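Local coordinates for protein probable M18 family aminopeptidase 1 (PDB 2GLF) that is probably a zinc-dependent aminopeptidase of the M18 family, removing residues from the N-terminus of peptides, and here carries manganese ions, at residues L82-H92 and E315-D326. Residues are numbered along the deposited sequence; the frame is centred on the assembly and turned at random.
Sequences LKRGLNLVVAH and EVLENTSVISGD. With MN (manganese (II) ion), chain E.
Val90 and Ile323 sit on parallel neighbouring strands, 87-92 and 321-325, whose axes approach to 4.6 Å at an angle of 23°. Leu88 and Val90 each bond through both N and O: Leu88 to Ser321 and Ile323, Val90 to Ile323 and Gly325. The straightest bond runs from Ile323 N to Leu88 O, 2.8 Å. Val90 CG2 meets Val322 CG1 on one face of the sheet. On the other, Val89 CG2 packs on Ile323 CB at 4.1 Å, and Tyr443 of helix 433-449 touches both side chains.

At the N-terminal end, Thr320 OG1 ties the loop at Leu86 to the end of helix 310-318. With OG1 anti to the carbonyl carbon (chi1 -65°), the hydroxyl can meet Leu86 N and Val316 O together. Thr320 OG1 accepts a hydrogen bond from Leu86 N at 2.8 Å and donates one to Val316 O, also 2.8 Å, from above the carbonyl plane. Replacing Thr320 with valine would probably leave Leu86 N and Val316 O without this shared partner and loosen the loop's tie to the helix end. Asn319 ND2 adds a weak bond to Lys83 O. Val316 CG1 packs against Leu86 CD2.

At the other end, His92 NE2 binds manganese at 2.4 Å. Asp326 binds it through both carboxylate oxygens. The imidazole and carboxylate planes stand 77° apart, with OD1 at the ring edge. Asp249 and a water are also ligands. This site, just past the paired part of the strands, fits the two-metal centre of M18 enzymes. The metal would be expected to offset the repulsion between the gathered carboxylates, and the pairing of the strands is likely to fix the spacing of His92 and Asp326.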
loop_
_atom_site.group_PDB
_atom_site.type_symbol
_atom_site.label_atom_id
_atom_site.label_comp_id
_atom_site.label_asym_id
_atom_site.label_seq_id
_atom_site.Cartn_x
_atom_site.Cartn_y
_atom_site.Cartn_z
ATOM N N LEU A 82 -31.748 -56.653 16.313
ATOM C CA LEU A 82 -30.945 -55.530 15.823
ATOM C C LEU A 82 -30.439 -55.744 14.415
ATOM O O LEU A 82 -30.082 -54.786 13.732
ATOM C CB LEU A 82 -29.741 -55.252 16.718
ATOM C CG LEU A 82 -29.939 -54.414 17.979
ATOM C CD1 LEU A 82 -28.587 -53.781 18.333
ATOM C CD2 LEU A 82 -30.995 -53.330 17.755
ATOM N N LYS A 83 -30.395 -57.000 13.981
ATOM C CA LYS A 83 -29.923 -57.293 12.637
ATOM C C LYS A 83 -30.799 -56.610 11.597
ATOM O O LYS A 83 -30.370 -56.376 10.472
ATOM C CB LYS A 83 -29.884 -58.807 12.388
ATOM C CG LYS A 83 -28.633 -59.495 12.922
ATOM C CD LYS A 83 -28.389 -60.814 12.201
ATOM C CE LYS A 83 -29.245 -61.945 12.742
ATOM N NZ LYS A 83 -28.699 -62.473 14.023
ATOM N N ARG A 84 -32.029 -56.282 11.977
ATOM C CA ARG A 84 -32.935 -55.614 11.052
ATOM C C ARG A 84 -32.605 -54.123 10.988
ATOM O O ARG A 84 -33.248 -53.366 10.258
ATOM C CB ARG A 84 -34.382 -55.803 11.498
ATOM C CG ARG A 84 -34.741 -57.245 11.764
ATOM C CD ARG A 84 -36.235 -57.413 11.915
ATOM N NE ARG A 84 -36.942 -57.139 10.667
ATOM C CZ ARG A 84 -36.713 -57.776 9.523
ATOM N NH1 ARG A 84 -35.790 -58.727 9.461
ATOM N NH2 ARG A 84 -37.419 -57.473 8.444
ATOM N N GLY A 85 -31.594 -53.717 11.755
ATOM C CA GLY A 85 -31.182 -52.325 11.793
ATOM C C GLY A 85 -32.124 -51.504 12.648
ATOM O O GLY A 85 -33.115 -52.024 13.165
ATOM N N LEU A 86 -31.822 -50.225 12.818
ATOM C CA LEU A 86 -32.693 -49.365 13.605
ATOM C C LEU A 86 -32.748 -47.963 13.034
ATOM O O LEU A 86 -31.938 -47.599 12.181
ATOM C CB LEU A 86 -32.261 -49.333 15.083
ATOM C CG LEU A 86 -30.822 -49.110 15.559
ATOM C CD1 LEU A 86 -30.791 -49.229 17.085
ATOM C CD2 LEU A 86 -29.881 -50.140 14.945
ATOM N N ASN A 87 -33.735 -47.194 13.477
ATOM C CA ASN A 87 -33.901 -45.820 13.031
ATOM C C ASN A 87 -33.383 -44.896 14.121
ATOM O O ASN A 87 -34.051 -44.657 15.125
ATOM C CB ASN A 87 -35.372 -45.524 12.746
ATOM C CG ASN A 87 -35.810 -46.012 11.378
ATOM O OD1 ASN A 87 -35.048 -46.680 10.667
ATOM N ND2 ASN A 87 -37.041 -45.677 10.998
ATOM N N LEU A 88 -32.172 -44.389 13.920
ATOM C CA LEU A 88 -31.554 -43.498 14.884
ATOM C C LEU A 88 -31.514 -42.063 14.405
ATOM O O LEU A 88 -31.270 -41.789 13.233
ATOM C CB LEU A 88 -30.115 -43.920 15.152
ATOM C CG LEU A 88 -29.829 -45.286 15.743
ATOM C CD1 LEU A 88 -28.315 -45.450 15.828
ATOM C CD2 LEU A 88 -30.478 -45.413 17.112
ATOM N N VAL A 89 -31.763 -41.150 15.325
ATOM C CA VAL A 89 -31.673 -39.736 15.028
ATOM C C VAL A 89 -30.603 -39.319 16.040
ATOM O O VAL A 89 -30.698 -39.656 17.226
ATOM C CB VAL A 89 -33.020 -39.023 15.278
ATOM C CG1 VAL A 89 -33.522 -39.350 16.659
ATOM C CG2 VAL A 89 -32.864 -37.528 15.109
ATOM N N VAL A 90 -29.558 -38.639 15.577
ATOM C CA VAL A 90 -28.478 -38.235 16.472
ATOM C C VAL A 90 -28.253 -36.738 16.509
ATOM O O VAL A 90 -28.453 -36.046 15.508
ATOM C CB VAL A 90 -27.155 -38.907 16.077
ATOM C CG1 VAL A 90 -27.309 -40.405 16.139
ATOM C CG2 VAL A 90 -26.745 -38.472 14.677
ATOM N N ALA A 91 -27.828 -36.248 17.668
ATOM C CA ALA A 91 -27.554 -34.829 17.854
ATOM C C ALA A 91 -26.437 -34.618 18.873
ATOM O O ALA A 91 -25.940 -35.574 19.471
ATOM C CB ALA A 91 -28.814 -34.115 18.307
ATOM N N HIS A 92 -26.028 -33.367 19.054
ATOM C CA HIS A 92 -24.984 -33.048 20.019
ATOM C C HIS A 92 -25.536 -32.100 21.077
ATOM O O HIS A 92 -26.398 -31.267 20.797
ATOM C CB HIS A 92 -23.747 -32.457 19.318
ATOM C CG HIS A 92 -23.940 -31.083 18.747
ATOM N ND1 HIS A 92 -23.675 -29.934 19.466
ATOM C CD2 HIS A 92 -24.287 -30.675 17.502
ATOM C CE1 HIS A 92 -23.845 -28.880 18.686
ATOM N NE2 HIS A 92 -24.216 -29.302 17.489
ATOM N N GLU A 315 -24.111 -56.083 9.409
ATOM C CA GLU A 315 -25.495 -56.067 8.946
ATOM C C GLU A 315 -26.257 -55.000 9.710
ATOM O O GLU A 315 -26.972 -54.197 9.112
ATOM C CB GLU A 315 -26.168 -57.425 9.161
ATOM C CG GLU A 315 -27.578 -57.499 8.580
ATOM C CD GLU A 315 -28.299 -58.798 8.910
ATOM O OE1 GLU A 315 -29.435 -58.996 8.422
ATOM O OE2 GLU A 315 -27.735 -59.622 9.661
ATOM N N VAL A 316 -26.102 -54.996 11.031
ATOM C CA VAL A 316 -26.779 -54.012 11.861
ATOM C C VAL A 316 -26.562 -52.634 11.245
ATOM O O VAL A 316 -27.525 -51.970 10.855
ATOM C CB VAL A 316 -26.244 -54.023 13.324
ATOM C CG1 VAL A 316 -26.963 -52.965 14.152
ATOM C CG2 VAL A 316 -26.448 -55.401 13.951
ATOM N N LEU A 317 -25.303 -52.212 11.137
ATOM C CA LEU A 317 -24.986 -50.909 10.554
ATOM C C LEU A 317 -25.363 -50.837 9.076
ATOM O O LEU A 317 -25.708 -49.769 8.579
ATOM C CB LEU A 317 -23.497 -50.601 10.714
ATOM C CG LEU A 317 -22.990 -50.452 12.150
ATOM C CD1 LEU A 317 -21.470 -50.632 12.178
ATOM C CD2 LEU A 317 -23.409 -49.097 12.708
ATOM N N GLU A 318 -25.285 -51.974 8.384
ATOM C CA GLU A 318 -25.632 -52.070 6.963
ATOM C C GLU A 318 -27.053 -51.534 6.763
ATOM O O GLU A 318 -27.341 -50.800 5.816
ATOM C CB GLU A 318 -25.564 -53.530 6.521
ATOM C CG GLU A 318 -24.779 -53.755 5.251
ATOM C CD GLU A 318 -25.347 -52.994 4.084
ATOM O OE1 GLU A 318 -25.344 -51.745 4.133
ATOM O OE2 GLU A 318 -25.799 -53.649 3.119
ATOM N N ASN A 319 -27.944 -51.943 7.656
ATOM C CA ASN A 319 -29.316 -51.469 7.646
ATOM C C ASN A 319 -29.199 -50.333 8.653
ATOM O O ASN A 319 -28.083 -49.991 9.049
ATOM C CB ASN A 319 -30.262 -52.553 8.156
ATOM C CG ASN A 319 -30.104 -53.865 7.400
ATOM O OD1 ASN A 319 -30.178 -53.902 6.170
ATOM N ND2 ASN A 319 -29.884 -54.947 8.135
ATOM N N THR A 320 -30.309 -49.754 9.082
ATOM C CA THR A 320 -30.243 -48.643 10.038
ATOM C C THR A 320 -30.123 -47.309 9.320
ATOM O O THR A 320 -29.096 -46.983 8.736
ATOM C CB THR A 320 -29.028 -48.746 11.016
ATOM O OG1 THR A 320 -29.170 -49.904 11.850
ATOM C CG2 THR A 320 -28.933 -47.493 11.886
ATOM N N SER A 321 -31.197 -46.541 9.373
ATOM C CA SER A 321 -31.223 -45.239 8.751
ATOM C C SER A 321 -30.858 -44.247 9.841
ATOM O O SER A 321 -31.400 -44.304 10.947
ATOM C CB SER A 321 -32.622 -44.956 8.219
ATOM O OG SER A 321 -33.076 -46.049 7.440
ATOM N N VAL A 322 -29.921 -43.355 9.543
ATOM C CA VAL A 322 -29.505 -42.359 10.520
ATOM C C VAL A 322 -29.906 -40.961 10.075
ATOM O O VAL A 322 -29.658 -40.553 8.943
ATOM C CB VAL A 322 -27.968 -42.394 10.756
ATOM C CG1 VAL A 322 -27.559 -41.292 11.716
ATOM C CG2 VAL A 322 -27.553 -43.743 11.315
ATOM N N ILE A 323 -30.563 -40.245 10.975
ATOM C CA ILE A 323 -30.975 -38.878 10.717
ATOM C C ILE A 323 -30.048 -38.029 11.573
ATOM O O ILE A 323 -30.055 -38.132 12.803
ATOM C CB ILE A 323 -32.419 -38.602 11.177
ATOM C CG1 ILE A 323 -33.389 -39.564 10.490
ATOM C CG2 ILE A 323 -32.780 -37.138 10.887
ATOM C CD1 ILE A 323 -33.489 -39.369 9.020
ATOM N N SER A 324 -29.226 -37.221 10.914
ATOM C CA SER A 324 -28.299 -36.329 11.597
ATOM C C SER A 324 -29.100 -35.094 12.015
ATOM O O SER A 324 -29.379 -34.221 11.193
ATOM C CB SER A 324 -27.174 -35.934 10.641
ATOM O OG SER A 324 -26.253 -35.063 11.266
ATOM N N GLY A 325 -29.476 -35.027 13.287
ATOM C CA GLY A 325 -30.259 -33.898 13.757
ATOM C C GLY A 325 -29.465 -32.676 14.188
ATOM O O GLY A 325 -28.991 -32.606 15.323
ATOM N N ASP A 326 -29.316 -31.713 13.281
ATOM C CA ASP A 326 -28.595 -30.480 13.574
ATOM C C ASP A 326 -29.278 -29.321 12.845
ATOM O O ASP A 326 -30.002 -29.527 11.874
ATOM C CB ASP A 326 -27.128 -30.602 13.155
ATOM C CG ASP A 326 -26.215 -29.680 13.950
ATOM O OD1 ASP A 326 -24.983 -29.845 13.870
ATOM O OD2 ASP A 326 -26.723 -28.790 14.659
HETATM MN MN MN E . -24.662 -27.925 15.522
HETATM O O HOH W 1 -25.542 -26.467 13.888
#